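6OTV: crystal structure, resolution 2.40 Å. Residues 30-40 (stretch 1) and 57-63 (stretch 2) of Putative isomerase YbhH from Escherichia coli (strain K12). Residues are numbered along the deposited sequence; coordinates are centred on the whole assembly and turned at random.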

# COMPACT_ATOMS: atom_id res chain seq x y z
N GLN A 30 17.30 -12.75 23.97
CA GLN A 30 16.36 -13.63 24.67
C GLN A 30 15.32 -14.19 23.72
O GLN A 30 14.94 -15.37 23.83
N ARG A 31 14.84 -13.38 22.78
CA ARG A 31 13.87 -13.86 21.80
C ARG A 31 14.44 -15.01 20.98
O ARG A 31 13.78 -16.03 20.78
N ASP A 32 15.69 -14.87 20.52
CA ASP A 32 16.30 -15.91 19.71
C ASP A 32 16.50 -17.19 20.51
O ASP A 32 16.33 -18.30 19.98
N LYS A 33 16.86 -17.07 21.79
CA LYS A 33 16.99 -18.26 22.63
C LYS A 33 15.66 -19.01 22.72
O LYS A 33 15.63 -20.24 22.69
N ILE A 34 14.55 -18.27 22.83
CA ILE A 34 13.25 -18.91 22.89
C ILE A 34 12.94 -19.62 21.58
O ILE A 34 12.44 -20.75 21.57
N LEU A 35 13.25 -18.99 20.44
CA LEU A 35 12.99 -19.61 19.15
C LEU A 35 13.78 -20.90 18.99
O LEU A 35 13.26 -21.89 18.45
N MET A 36 15.04 -20.90 19.43
CA MET A 36 15.83 -22.13 19.38
C MET A 36 15.22 -23.22 20.25
O MET A 36 15.16 -24.38 19.85
N ALA A 37 14.75 -22.85 21.45
CA ALA A 37 14.16 -23.83 22.35
C ALA A 37 12.84 -24.37 21.81
O ALA A 37 12.49 -25.52 22.09
N ILE A 38 12.10 -23.56 21.04
CA ILE A 38 10.86 -24.05 20.47
C ILE A 38 11.14 -25.12 19.42
O ILE A 38 10.48 -26.16 19.38
N MET A 39 12.14 -24.89 18.57
CA MET A 39 12.44 -25.79 17.46
C MET A 39 13.31 -26.97 17.86
O MET A 39 13.31 -27.98 17.16
N GLY A 40 14.07 -26.85 18.95
CA GLY A 40 15.05 -27.87 19.26
C GLY A 40 16.34 -27.67 18.50
O GLY A 40 16.99 -28.66 18.12
N THR A 57 11.53 -27.46 7.79
CA THR A 57 10.64 -27.70 8.92
C THR A 57 11.20 -27.11 10.22
O THR A 57 10.92 -27.61 11.31
N SER A 58 11.99 -26.05 10.10
CA SER A 58 12.62 -25.41 11.25
C SER A 58 12.54 -23.89 11.09
O SER A 58 13.53 -23.17 11.20
N LYS A 59 11.33 -23.40 10.82
CA LYS A 59 11.10 -21.99 10.54
C LYS A 59 10.14 -21.40 11.57
O LYS A 59 9.39 -22.13 12.23
N VAL A 60 10.16 -20.08 11.69
CA VAL A 60 9.29 -19.35 12.61
C VAL A 60 8.71 -18.15 11.89
O VAL A 60 9.40 -17.46 11.13
N ALA A 61 7.42 -17.89 12.13
CA ALA A 61 6.75 -16.67 11.68
C ALA A 61 6.21 -15.95 12.90
O ALA A 61 5.41 -16.52 13.66
N ILE A 62 6.62 -14.70 13.10
CA ILE A 62 6.19 -13.89 14.23
C ILE A 62 5.21 -12.85 13.69
O ILE A 62 5.60 -11.97 12.90
N ILE A 63 3.95 -12.94 14.11
CA ILE A 63 2.86 -12.17 13.53
C ILE A 63 2.34 -11.17 14.56
O ILE A 63 2.25 -11.48 15.75

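Packing of helix 30-39 against strand 59-63 in the putative isomerase YbhH. The two elements run at 130° to each other, with axes 9.6 Å apart at closest approach; the contact is mostly between side chains, with one approach to a strand carbonyl; no hydrogen bond crosses it, and the two stretches together bury 288 Å². On the helix, Arg-31, Leu-35 and Met-39 recur every four residues and so line one side; on the strand, alternation turns Val-60 and Ile-62 toward the helix. Gln-30 begins the segment out of reach of the strand, its O accepting the backbone hydrogen bond from Ile-34 N. Arg-31 points toward the strand with chi1 and chi2 both t, an extended start that bends at chi3 (p) and carries the guanidinium to Ile-62, where NH1 lies 3.9 Å from CD1. The methyl meets the guanidinium obliquely and offers NH1 no acceptor; this nitrogen is buried by the contact and has no partner in the model. The other terminal nitrogen, NH2, lies 3.2 Å from OD1 of the neighbouring Asp-32 in a salt bridge of charges only, since the oxygen sits well out of the guanidinium plane and no N-H points at it. Asp-32 (chi1 m), Lys-33 and Ile-34 do not reach the strand. Leu-35, one turn beyond Arg-31, takes the m,t rotamer and packs against both Val-60 and Ile-62: Leu-35 CD2 lies 3.9 Å from Val-60 CG1, and Leu-35 CD1 lies 4.2 Å from Ile-62 CD1. Ile-62 (m,t) thus meets both Arg-31 and Leu-35 with its CD1 methyl. Met-36 points away and Ala-37 is out of reach; Ile-38 (m,t) points toward the strand but makes no contact, its CG2 coming no nearer than 5.9 Å, to Val-60 CG2. Met-39 gives the helix its largest covered area, 74 Å². Its chi1 and chi2 are both m, and chi3, at 143°, lies between wells; the folded chain brings CE to 3.6 Å from Val-60 CG2 and also 3.6 Å from Lys-59 O. Val-60 (chi1 t) thus packs against both Leu-35 and Met-39. Nearer the backbone, Met-39 CB lies 4.0 Å from Ser-58 OG, a hydroxyl whose hydrogen bond is made elsewhere in the structure. Lys-59 directs its CA-to-CB bond away from the helix, so its carbonyl, not its side chain, meets Met-39. Gly-40 ends the segment with positive phi (82°), where a CB would jam against the carbonyl O of Met-39; its N still donates to Met-36 O at 2.8 Å.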

# COMPACT_ATOMS: atom_id res chain seq x y z
CB GLN A 30 15.69 -12.86 25.81
CG GLN A 30 16.64 -12.39 26.88
CD GLN A 30 17.38 -13.53 27.55
OE1 GLN A 30 16.81 -14.60 27.78
NE2 GLN A 30 18.66 -13.32 27.85
CB ARG A 31 13.43 -12.72 20.88
CG ARG A 31 12.50 -13.14 19.76
CD ARG A 31 12.21 -11.99 18.80
NE ARG A 31 13.42 -11.47 18.16
CZ ARG A 31 13.98 -12.00 17.08
NH1 ARG A 31 13.46 -13.07 16.51
NH2 ARG A 31 15.08 -11.45 16.56
CB ASP A 32 17.63 -15.42 19.14
CG ASP A 32 17.45 -14.45 17.99
OD1 ASP A 32 16.29 -14.19 17.61
OD2 ASP A 32 18.47 -13.93 17.48
CB LYS A 33 17.49 -17.88 24.02
CG LYS A 33 18.99 -17.65 24.12
CD LYS A 33 19.42 -17.51 25.57
CE LYS A 33 20.94 -17.46 25.69
NZ LYS A 33 21.52 -16.28 24.99
CB ILE A 34 12.17 -17.87 23.24
CG1 ILE A 34 12.37 -17.39 24.68
CG2 ILE A 34 10.77 -18.44 23.04
CD1 ILE A 34 11.49 -16.24 25.07
CB LEU A 35 13.31 -18.63 18.02
CG LEU A 35 12.52 -17.32 18.01
CD1 LEU A 35 12.80 -16.53 16.74
CD2 LEU A 35 11.03 -17.58 18.17
CB MET A 36 17.27 -21.85 19.81
CG MET A 36 18.01 -20.84 18.94
SD MET A 36 19.63 -20.44 19.63
CE MET A 36 20.04 -18.95 18.74
CB ALA A 37 13.95 -23.21 23.73
CB ILE A 38 10.04 -22.89 19.88
CG1 ILE A 38 9.56 -21.95 20.99
CG2 ILE A 38 8.84 -23.41 19.10
CD1 ILE A 38 8.76 -20.76 20.47
CB MET A 39 13.13 -25.03 16.34
CG MET A 39 12.26 -23.97 15.73
SD MET A 39 10.73 -24.72 15.17
CE MET A 39 9.65 -23.40 15.60
CB THR A 57 10.37 -29.19 9.08
OG1 THR A 57 11.61 -29.88 9.27
CG2 THR A 57 9.67 -29.75 7.84
CB SER A 58 14.06 -25.88 11.42
OG SER A 58 14.64 -25.35 12.60
CB LYS A 59 10.56 -21.79 9.12
CG LYS A 59 11.46 -22.33 8.01
CD LYS A 59 10.86 -22.05 6.64
CE LYS A 59 11.71 -22.61 5.51
NZ LYS A 59 13.01 -21.91 5.41
CB VAL A 60 10.05 -18.90 13.88
CG1 VAL A 60 9.13 -18.12 14.81
CG2 VAL A 60 10.64 -20.10 14.62
CB ALA A 61 5.63 -16.98 10.69
CB ILE A 62 7.37 -13.24 14.95
CG1 ILE A 62 8.34 -14.32 15.44
CG2 ILE A 62 6.87 -12.39 16.12
CD1 ILE A 62 9.67 -13.78 15.96
CB ILE A 63 1.72 -13.09 13.05
CG1 ILE A 63 2.27 -14.30 12.29
CG2 ILE A 63 0.73 -12.31 12.20
CD1 ILE A 63 3.09 -13.96 11.08